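Local coordinates for nonsense-mediated mRNA decay protein 2 (Saccharomyces cerevisiae, PDB 4LUN) that takes part in the nonsense-mediated decay of mRNAs that carry premature stop codons, this chain being its N-terminal MIF4G domain, at residues E121-D126 and L191-K196; D132-I137 and L197-T202; G142-F147 and S185-I190. One frame throughout, in Å; residues are numbered along the deposited sequence.

In the fold
All three contacts lie within the all-helical MIF4G domain. Contact 1 is a surface contact between two loops, and it holds them with a salt bridge and a hydroxyl-to-carbonyl bond. Contacts 2 and 3 are buried and join across the segments through apolar packing. Both use helix 130-152: contact 2 meets the chain leading into helix 201-210, and contact 3 meets helix 182-190. The centre of contact 3 lies nearest the centre of the chain, about 3 Å away, against 13 Å and 15 Å for the centres of contacts 2 and 1. Asn122 ties contact 1 to contact 3 by bonding Glu189 O, and Thr200 OG1 ties contact 2 to contact 1 by bonding Leu191 O.

Contact 1: residues E121-D126 and L191-K196; sequences ENPSVD and LNYKFK
Lys194 and Asp126 form a salt bridge at the exposed end of this contact. Lys194 NZ lies 2.9 Å from Asp126 OD1 and uses the syn lone pair of that oxygen. The lysine chain is bent at chi2 and chi3, and it crosses the aspartate at about a right angle. Beside it, Tyr193 OH donates to Val125 O at 2.6 Å. The hydroxyl sits above the carbonyl plane, 25° out of it. The carbonyl oxygen itself lies in the plane of the tyrosine ring, at its edge.

Packing fixes the ring on both faces. Pro123 CD sits 3.8 Å from the Tyr193 ring centroid, almost on the ring normal, in a CH-pi contact. Lys194 CG covers the opposite face. Tyr193 CG is anti to its backbone N (chi1 177°), which carries the ring between them. Asn122 slides past the tyrosine, its CG 3.7 Å from Tyr193 CB. Its ND2 bonds Glu189 O at the end of helix 182-190.

The loop between helices 106-116 and 130-152 is thus joined to the loop between helices 182-190 and 201-210 by a buried aromatic ring with a polar tip. The charged pair lies towards solvent.

Contact 2: residues D132-I137 and L197-T202; sequences DELQRI and LGFTTT
Glu133 is the first residue of helix segment 132-137 to meet the other side. Its CG is anti to the backbone N, and the chain then bends at chi2 (59°). The CG packs off-centre on the Phe199 ring, 3.7 Å from Phe199 CD2, while the carboxylate turns to Arg136.

Leu134 follows and crosses the phenylalanine at about a right angle. Its CD2 comes within 3.5 Å of Phe199 CE1. Arg136 grips the Glu133 carboxylate side-on with two nitrogens, both oxygens lying close to the guanidinium plane. Arg136 NE reaches Glu133 OE1 at 2.8 Å, from above the carboxylate plane. Arg136 NH2 takes the syn lone pair of Glu133 OE2, and this pairing would offset the charge of the buried glutamate. One turn after Glu133, Ile137 sets its CG1 3.9 Å from Phe199 CB. Its CG2 branch touches Thr202 OG1 at 3.7 Å. That hydroxyl donates to Phe199 O at 3.0 Å, in the carbonyl plane, and Thr202 N bonds the same oxygen.

Phe199 is therefore wedged against one side of helix 130-152, where the chain turns into helix 201-210. Arg291 of helix 277-303 makes a cation-pi contact with its ring. Thr200 and Thr201 pack on Phe242 of helix 231-271, so the turn lies among three other helices.

Contact 3: residues G142-F147 and S185-I190; sequences GNLRVF and SILREI
Ile186 opens the contact from helix segment 185-190 and meets two residues of helix 130-152. Its CG1 is anti to the carbonyl carbon, and chi2 is extended. This sends CD1 to the Phe147 ring, tip to tip. The methyl lies over one face, offset toward the rim, and is 3.5 Å from Phe147 CZ. It makes a CH-pi contact 18° off the ring normal. The other branch, Ile186 CG2, packs 4.0 Å from Leu144 CD1 as the two side chains slide past each other. An alanine in place of Phe147 would remove the ring beneath Ile186 CD1 and would probably loosen the packing between these two helices.

Leu187 brings its end nearer than its first bond suggests. Its CD2 touches Leu144 CD2 at 3.9 Å, and the side chains cross at about a right angle. Ile190, one turn after Ile186, holds CG1 in the crowded position between the backbone N and the carbonyl carbon (chi1 67°). Its CD1 reaches Leu144 CD2 at 4.0 Å. Leu144 thus uses one methyl for Ile186 and the other for Leu187 and Ile190.

The two short helix segments run antiparallel, at 173°, and their axes come no closer than 12.1 Å. That spacing is bridged by side chains from both. Such antiparallel packing is consistent with the HEAT-like, all-helical MIF4G fold. Leu144 and Leu187 also meet Phe207 of helix 201-210. Leu187 continues onto Leu235, Leu238 and Phe239 of helix 231-271, so the contact lies among four helices near the centre of the chain.

Contact 1: residues E121-D126 and L191-K196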
loop_
_atom_site.group_PDB
_atom_site.type_symbol
_atom_site.label_atom_id
_atom_site.label_comp_id
_atom_site.label_asym_id
_atom_site.label_seq_id
_atom_site.Cartn_x
_atom_site.Cartn_y
_atom_site.Cartn_z
ATOM N N GLU A 121 6.750 7.091 -3.823
ATOM C CA GLU A 121 8.119 7.368 -4.253
ATOM C C GLU A 121 9.051 7.078 -3.073
ATOM O O GLU A 121 8.822 7.565 -1.961
ATOM C CB GLU A 121 8.237 8.830 -4.702
ATOM C CG GLU A 121 9.640 9.240 -5.197
ATOM C CD GLU A 121 9.933 8.820 -6.634
ATOM O OE1 GLU A 121 9.048 8.986 -7.497
ATOM O OE2 GLU A 121 11.057 8.339 -6.909
ATOM N N ASN A 122 10.083 6.274 -3.307
ATOM C CA ASN A 122 11.029 5.949 -2.241
ATOM C C ASN A 122 11.801 7.188 -1.827
ATOM O O ASN A 122 12.041 8.085 -2.645
ATOM C CB ASN A 122 12.026 4.881 -2.694
ATOM C CG ASN A 122 11.416 3.494 -2.801
ATOM O OD1 ASN A 122 10.349 3.216 -2.241
ATOM N ND2 ASN A 122 12.082 2.627 -3.551
ATOM N N PRO A 123 12.215 7.239 -0.556
ATOM C CA PRO A 123 13.128 8.312 -0.158
ATOM C C PRO A 123 14.381 8.226 -1.016
ATOM O O PRO A 123 14.741 7.143 -1.464
ATOM C CB PRO A 123 13.460 7.974 1.301
ATOM C CG PRO A 123 12.312 7.134 1.775
ATOM C CD PRO A 123 11.872 6.339 0.559
ATOM N N SER A 124 15.025 9.368 -1.245
ATOM C CA SER A 124 16.249 9.419 -2.024
ATOM C C SER A 124 17.440 9.663 -1.105
ATOM O O SER A 124 18.490 10.130 -1.545
ATOM C CB SER A 124 16.160 10.539 -3.073
ATOM O OG SER A 124 15.562 11.704 -2.519
ATOM N N VAL A 125 17.258 9.347 0.176
ATOM C CA VAL A 125 18.333 9.404 1.161
ATOM C C VAL A 125 18.374 8.079 1.901
ATOM O O VAL A 125 17.459 7.268 1.777
ATOM C CB VAL A 125 18.097 10.520 2.189
ATOM C CG1 VAL A 125 18.242 11.899 1.539
ATOM C CG2 VAL A 125 16.708 10.366 2.814
ATOM N N ASP A 126 19.422 7.876 2.690
ATOM C CA ASP A 126 19.594 6.627 3.413
ATOM C C ASP A 126 18.782 6.685 4.700
ATOM O O ASP A 126 18.327 7.750 5.113
ATOM C CB ASP A 126 21.074 6.426 3.747
ATOM C CG ASP A 126 21.440 4.969 4.011
ATOM O OD1 ASP A 126 20.547 4.096 4.048
ATOM O OD2 ASP A 126 22.646 4.697 4.185
ATOM N N LEU A 191 8.976 -2.114 -2.367
ATOM C CA LEU A 191 9.626 -3.277 -1.792
ATOM C C LEU A 191 11.142 -3.171 -1.867
ATOM O O LEU A 191 11.853 -3.940 -1.214
ATOM C CB LEU A 191 9.168 -4.553 -2.490
ATOM C CG LEU A 191 7.709 -4.910 -2.233
ATOM C CD1 LEU A 191 7.354 -6.176 -3.006
ATOM C CD2 LEU A 191 7.471 -5.119 -0.754
ATOM N N ASN A 192 11.624 -2.207 -2.650
ATOM C CA ASN A 192 13.050 -2.131 -2.958
ATOM C C ASN A 192 13.759 -0.897 -2.395
ATOM O O ASN A 192 14.737 -0.407 -2.963
ATOM C CB ASN A 192 13.274 -2.249 -4.468
ATOM C CG ASN A 192 13.082 -3.677 -4.972
ATOM O OD1 ASN A 192 13.939 -4.538 -4.760
ATOM N ND2 ASN A 192 11.955 -3.936 -5.625
ATOM N N TYR A 193 13.273 -0.397 -1.269
ATOM C CA TYR A 193 14.012 0.639 -0.558
ATOM C C TYR A 193 14.735 -0.005 0.620
ATOM O O TYR A 193 14.093 -0.493 1.553
ATOM C CB TYR A 193 13.087 1.742 -0.060
ATOM C CG TYR A 193 13.808 2.799 0.753
ATOM C CD1 TYR A 193 14.705 3.682 0.150
ATOM C CD2 TYR A 193 13.590 2.919 2.116
ATOM C CE1 TYR A 193 15.370 4.653 0.899
ATOM C CE2 TYR A 193 14.251 3.879 2.870
ATOM C CZ TYR A 193 15.138 4.745 2.255
ATOM O OH TYR A 193 15.786 5.709 3.025
ATOM N N LYS A 194 16.066 -0.030 0.557
ATOM C CA LYS A 194 16.891 -0.614 1.622
ATOM C C LYS A 194 16.456 -2.042 1.952
ATOM O O LYS A 194 16.327 -2.396 3.121
ATOM C CB LYS A 194 16.865 0.257 2.884
ATOM C CG LYS A 194 17.387 1.671 2.672
ATOM C CD LYS A 194 18.888 1.667 2.437
ATOM C CE LYS A 194 19.608 0.932 3.544
ATOM N NZ LYS A 194 21.062 1.260 3.567
ATOM N N PHE A 195 16.208 -2.837 0.910
ATOM C CA PHE A 195 15.691 -4.192 1.081
ATOM C C PHE A 195 16.489 -5.007 2.072
ATOM O O PHE A 195 15.921 -5.782 2.839
ATOM C CB PHE A 195 15.655 -4.936 -0.251
ATOM C CG PHE A 195 15.519 -6.428 -0.102
ATOM C CD1 PHE A 195 14.272 -7.003 0.103
ATOM C CD2 PHE A 195 16.628 -7.260 -0.206
ATOM C CE1 PHE A 195 14.140 -8.377 0.247
ATOM C CE2 PHE A 195 16.504 -8.650 -0.068
ATOM C CZ PHE A 195 15.259 -9.204 0.158
ATOM N N LYS A 196 17.807 -4.830 2.068
ATOM C CA LYS A 196 18.659 -5.685 2.891
ATOM C C LYS A 196 18.442 -5.533 4.397
ATOM O O LYS A 196 18.837 -6.427 5.163
ATOM C CB LYS A 196 20.141 -5.553 2.492
ATOM C CG LYS A 196 20.436 -6.189 1.135
ATOM C CD LYS A 196 21.923 -6.449 0.927
ATOM C CE LYS A 196 22.738 -5.166 0.954
ATOM N NZ LYS A 196 24.194 -5.455 0.746
#

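Contact 2: residues D132-I137 and L197-T202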
loop_
_atom_site.group_PDB
_atom_site.type_symbol
_atom_site.label_atom_id
_atom_site.label_comp_id
_atom_site.label_asym_id
_atom_site.label_seq_id
_atom_site.Cartn_x
_atom_site.Cartn_y
_atom_site.Cartn_z
ATOM N N ASP A 132 12.462 5.691 12.880
ATOM C CA ASP A 132 11.739 6.463 11.890
ATOM C C ASP A 132 11.358 5.608 10.687
ATOM O O ASP A 132 10.295 5.829 10.091
ATOM C CB ASP A 132 12.552 7.671 11.422
ATOM C CG ASP A 132 12.775 8.693 12.526
ATOM O OD1 ASP A 132 12.099 8.603 13.574
ATOM O OD2 ASP A 132 13.624 9.592 12.337
ATOM N N GLU A 133 12.217 4.656 10.336
ATOM C CA GLU A 133 11.933 3.809 9.169
ATOM C C GLU A 133 10.721 2.939 9.440
ATOM O O GLU A 133 9.900 2.748 8.556
ATOM C CB GLU A 133 13.143 2.963 8.771
ATOM C CG GLU A 133 12.899 2.025 7.586
ATOM C CD GLU A 133 12.481 2.737 6.292
ATOM O OE1 GLU A 133 12.555 3.984 6.177
ATOM O OE2 GLU A 133 12.090 2.017 5.350
ATOM N N LEU A 134 10.596 2.426 10.662
ATOM C CA LEU A 134 9.406 1.652 11.012
ATOM C C LEU A 134 8.121 2.476 10.871
ATOM O O LEU A 134 7.104 1.959 10.395
ATOM C CB LEU A 134 9.540 1.067 12.430
ATOM C CG LEU A 134 10.520 -0.098 12.559
ATOM C CD1 LEU A 134 10.992 -0.254 14.001
ATOM C CD2 LEU A 134 9.880 -1.397 12.060
ATOM N N GLN A 135 8.169 3.745 11.290
ATOM C CA GLN A 135 7.030 4.661 11.161
ATOM C C GLN A 135 6.721 4.928 9.692
ATOM O O GLN A 135 5.565 4.976 9.293
ATOM C CB GLN A 135 7.299 5.990 11.876
ATOM C CG GLN A 135 7.571 5.848 13.365
ATOM C CD GLN A 135 6.331 5.474 14.165
ATOM O OE1 GLN A 135 6.299 4.439 14.839
ATOM N NE2 GLN A 135 5.308 6.323 14.107
ATOM N N ARG A 136 7.769 5.102 8.898
ATOM C CA ARG A 136 7.602 5.367 7.474
ATOM C C ARG A 136 6.957 4.179 6.772
ATOM O O ARG A 136 6.068 4.368 5.955
ATOM C CB ARG A 136 8.941 5.686 6.801
ATOM C CG ARG A 136 8.793 6.314 5.401
ATOM C CD ARG A 136 10.126 6.289 4.636
ATOM N NE ARG A 136 10.563 4.933 4.376
ATOM C CZ ARG A 136 10.139 4.211 3.343
ATOM N NH1 ARG A 136 9.285 4.745 2.485
ATOM N NH2 ARG A 136 10.565 2.974 3.174
ATOM N N ILE A 137 7.401 2.977 7.125
ATOM C CA ILE A 137 6.897 1.728 6.546
ATOM C C ILE A 137 5.430 1.545 6.912
ATOM O O ILE A 137 4.613 1.150 6.077
ATOM C CB ILE A 137 7.739 0.521 7.054
ATOM C CG1 ILE A 137 9.134 0.543 6.427
ATOM C CG2 ILE A 137 7.052 -0.809 6.743
ATOM C CD1 ILE A 137 9.152 0.164 4.952
ATOM N N LEU A 197 17.790 -4.437 4.814
ATOM C CA LEU A 197 17.470 -4.206 6.232
ATOM C C LEU A 197 16.239 -4.977 6.698
ATOM O O LEU A 197 16.054 -5.166 7.898
ATOM C CB LEU A 197 17.359 -2.708 6.582
ATOM C CG LEU A 197 18.676 -1.939 6.456
ATOM C CD1 LEU A 197 18.476 -0.493 6.884
ATOM C CD2 LEU A 197 19.783 -2.605 7.281
ATOM N N GLY A 198 15.415 -5.443 5.762
ATOM C CA GLY A 198 14.302 -6.324 6.101
ATOM C C GLY A 198 12.977 -5.655 6.433
ATOM O O GLY A 198 11.975 -6.339 6.644
ATOM N N PHE A 199 12.950 -4.329 6.496
ATOM C CA PHE A 199 11.688 -3.651 6.791
ATOM C C PHE A 199 10.646 -3.798 5.669
ATOM O O PHE A 199 9.429 -3.844 5.931
ATOM C CB PHE A 199 11.923 -2.163 7.109
ATOM C CG PHE A 199 12.784 -1.923 8.323
ATOM C CD1 PHE A 199 12.283 -2.138 9.592
ATOM C CD2 PHE A 199 14.086 -1.463 8.190
ATOM C CE1 PHE A 199 13.069 -1.911 10.714
ATOM C CE2 PHE A 199 14.883 -1.236 9.320
ATOM C CZ PHE A 199 14.367 -1.467 10.574
ATOM N N THR A 200 11.085 -3.861 4.413
ATOM C CA THR A 200 10.085 -3.943 3.345
ATOM C C THR A 200 9.455 -5.320 3.241
ATOM O O THR A 200 8.419 -5.470 2.593
ATOM C CB THR A 200 10.617 -3.537 1.957
ATOM O OG1 THR A 200 11.523 -4.530 1.483
ATOM C CG2 THR A 200 11.305 -2.179 2.024
ATOM N N THR A 201 10.060 -6.330 3.863
ATOM C CA THR A 201 9.456 -7.664 3.828
ATOM C C THR A 201 8.090 -7.618 4.516
ATOM O O THR A 201 7.196 -8.394 4.174
ATOM C CB THR A 201 10.336 -8.767 4.468
ATOM O OG1 THR A 201 10.565 -8.461 5.843
ATOM C CG2 THR A 201 11.671 -8.935 3.745
ATOM N N THR A 202 7.920 -6.718 5.479
ATOM C CA THR A 202 6.625 -6.589 6.144
ATOM C C THR A 202 5.545 -5.919 5.285
ATOM O O THR A 202 4.348 -6.079 5.543
ATOM C CB THR A 202 6.729 -5.903 7.524
ATOM O OG1 THR A 202 6.917 -4.488 7.358
ATOM C CG2 THR A 202 7.886 -6.496 8.317
#

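Contact 3: residues G142-F147 and S185-I190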
loop_
_atom_site.group_PDB
_atom_site.type_symbol
_atom_site.label_atom_id
_atom_site.label_comp_id
_atom_site.label_asym_id
_atom_site.label_seq_id
_atom_site.Cartn_x
_atom_site.Cartn_y
_atom_site.Cartn_z
ATOM N N GLY A 142 -0.244 1.638 5.003
ATOM C CA GLY A 142 -1.584 2.211 5.057
ATOM C C GLY A 142 -1.984 2.836 3.734
ATOM O O GLY A 142 -3.120 2.676 3.264
ATOM N N ASN A 143 -1.059 3.584 3.145
ATOM C CA ASN A 143 -1.301 4.191 1.844
ATOM C C ASN A 143 -1.518 3.136 0.768
ATOM O O ASN A 143 -2.384 3.291 -0.098
ATOM C CB ASN A 143 -0.141 5.111 1.459
ATOM C CG ASN A 143 -0.052 6.341 2.354
ATOM O OD1 ASN A 143 -1.045 6.743 2.968
ATOM N ND2 ASN A 143 1.123 6.952 2.408
ATOM N N LEU A 144 -0.735 2.065 0.821
ATOM C CA LEU A 144 -0.903 0.978 -0.141
ATOM C C LEU A 144 -2.254 0.309 0.041
ATOM O O LEU A 144 -2.912 -0.054 -0.928
ATOM C CB LEU A 144 0.228 -0.059 0.020
ATOM C CG LEU A 144 0.161 -1.341 -0.818
ATOM C CD1 LEU A 144 0.310 -1.018 -2.310
ATOM C CD2 LEU A 144 1.250 -2.298 -0.362
ATOM N N ARG A 145 -2.689 0.168 1.290
ATOM C CA ARG A 145 -3.956 -0.515 1.537
ATOM C C ARG A 145 -5.103 0.294 0.953
ATOM O O ARG A 145 -5.975 -0.238 0.247
ATOM C CB ARG A 145 -4.153 -0.721 3.039
ATOM C CG ARG A 145 -5.318 -1.631 3.389
ATOM C CD ARG A 145 -6.565 -0.849 3.680
ATOM N NE ARG A 145 -7.703 -1.736 3.916
ATOM C CZ ARG A 145 -8.070 -2.162 5.118
ATOM N NH1 ARG A 145 -7.389 -1.779 6.192
ATOM N NH2 ARG A 145 -9.119 -2.964 5.246
ATOM N N VAL A 146 -5.082 1.592 1.225
ATOM C CA VAL A 146 -6.134 2.490 0.749
ATOM C C VAL A 146 -6.137 2.563 -0.776
ATOM O O VAL A 146 -7.200 2.550 -1.406
ATOM C CB VAL A 146 -5.993 3.892 1.387
ATOM C CG1 VAL A 146 -6.878 4.907 0.669
ATOM C CG2 VAL A 146 -6.349 3.824 2.881
ATOM N N PHE A 147 -4.943 2.644 -1.361
ATOM C CA PHE A 147 -4.826 2.644 -2.811
ATOM C C PHE A 147 -5.493 1.416 -3.395
ATOM O O PHE A 147 -6.246 1.511 -4.365
ATOM C CB PHE A 147 -3.376 2.664 -3.276
ATOM C CG PHE A 147 -3.247 2.494 -4.759
ATOM C CD1 PHE A 147 -3.275 3.601 -5.589
ATOM C CD2 PHE A 147 -3.126 1.232 -5.322
ATOM C CE1 PHE A 147 -3.193 3.454 -6.970
ATOM C CE2 PHE A 147 -3.043 1.080 -6.700
ATOM C CZ PHE A 147 -3.071 2.204 -7.519
ATOM N N SER A 185 3.758 -1.836 -10.454
ATOM C CA SER A 185 4.701 -0.718 -10.496
ATOM C C SER A 185 4.949 -0.158 -9.107
ATOM O O SER A 185 6.100 0.077 -8.709
ATOM C CB SER A 185 4.224 0.385 -11.442
ATOM O OG SER A 185 4.198 -0.084 -12.782
ATOM N N ILE A 186 3.868 0.034 -8.365
ATOM C CA ILE A 186 3.972 0.525 -6.984
ATOM C C ILE A 186 4.761 -0.443 -6.091
ATOM O O ILE A 186 5.663 -0.040 -5.332
ATOM C CB ILE A 186 2.560 0.743 -6.419
ATOM C CG1 ILE A 186 1.900 1.923 -7.126
ATOM C CG2 ILE A 186 2.587 1.011 -4.895
ATOM C CD1 ILE A 186 0.395 1.999 -6.889
ATOM N N LEU A 187 4.419 -1.722 -6.141
ATOM C CA LEU A 187 5.093 -2.679 -5.267
ATOM C C LEU A 187 6.559 -2.872 -5.635
ATOM O O LEU A 187 7.410 -3.018 -4.752
ATOM C CB LEU A 187 4.343 -4.004 -5.241
ATOM C CG LEU A 187 3.112 -3.938 -4.343
ATOM C CD1 LEU A 187 2.071 -4.990 -4.733
ATOM C CD2 LEU A 187 3.587 -4.139 -2.908
ATOM N N ARG A 188 6.874 -2.862 -6.926
ATOM C CA ARG A 188 8.279 -2.999 -7.319
ATOM C C ARG A 188 9.143 -1.866 -6.768
ATOM O O ARG A 188 10.328 -2.065 -6.451
ATOM C CB ARG A 188 8.438 -3.083 -8.836
ATOM C CG ARG A 188 9.812 -3.619 -9.222
ATOM C CD ARG A 188 9.771 -4.427 -10.495
ATOM N NE ARG A 188 9.805 -3.571 -11.672
ATOM C CZ ARG A 188 10.129 -3.999 -12.887
ATOM N NH1 ARG A 188 10.455 -5.270 -13.079
ATOM N NH2 ARG A 188 10.133 -3.153 -13.906
ATOM N N GLU A 189 8.556 -0.679 -6.666
ATOM C CA GLU A 189 9.246 0.461 -6.071
ATOM C C GLU A 189 9.401 0.299 -4.553
ATOM O O GLU A 189 10.510 0.266 -4.047
ATOM C CB GLU A 189 8.529 1.780 -6.412
ATOM C CG GLU A 189 9.027 3.025 -5.632
ATOM C CD GLU A 189 10.284 3.662 -6.225
ATOM O OE1 GLU A 189 10.899 3.048 -7.123
ATOM O OE2 GLU A 189 10.648 4.790 -5.796
ATOM N N ILE A 190 8.288 0.187 -3.835
ATOM C CA ILE A 190 8.339 0.255 -2.372
ATOM C C ILE A 190 8.997 -0.962 -1.707
ATOM O O ILE A 190 9.552 -0.852 -0.618
ATOM C CB ILE A 190 6.952 0.572 -1.755
ATOM C CG1 ILE A 190 5.959 -0.583 -1.976
ATOM C CG2 ILE A 190 6.417 1.912 -2.315
ATOM C CD1 ILE A 190 4.542 -0.247 -1.475
#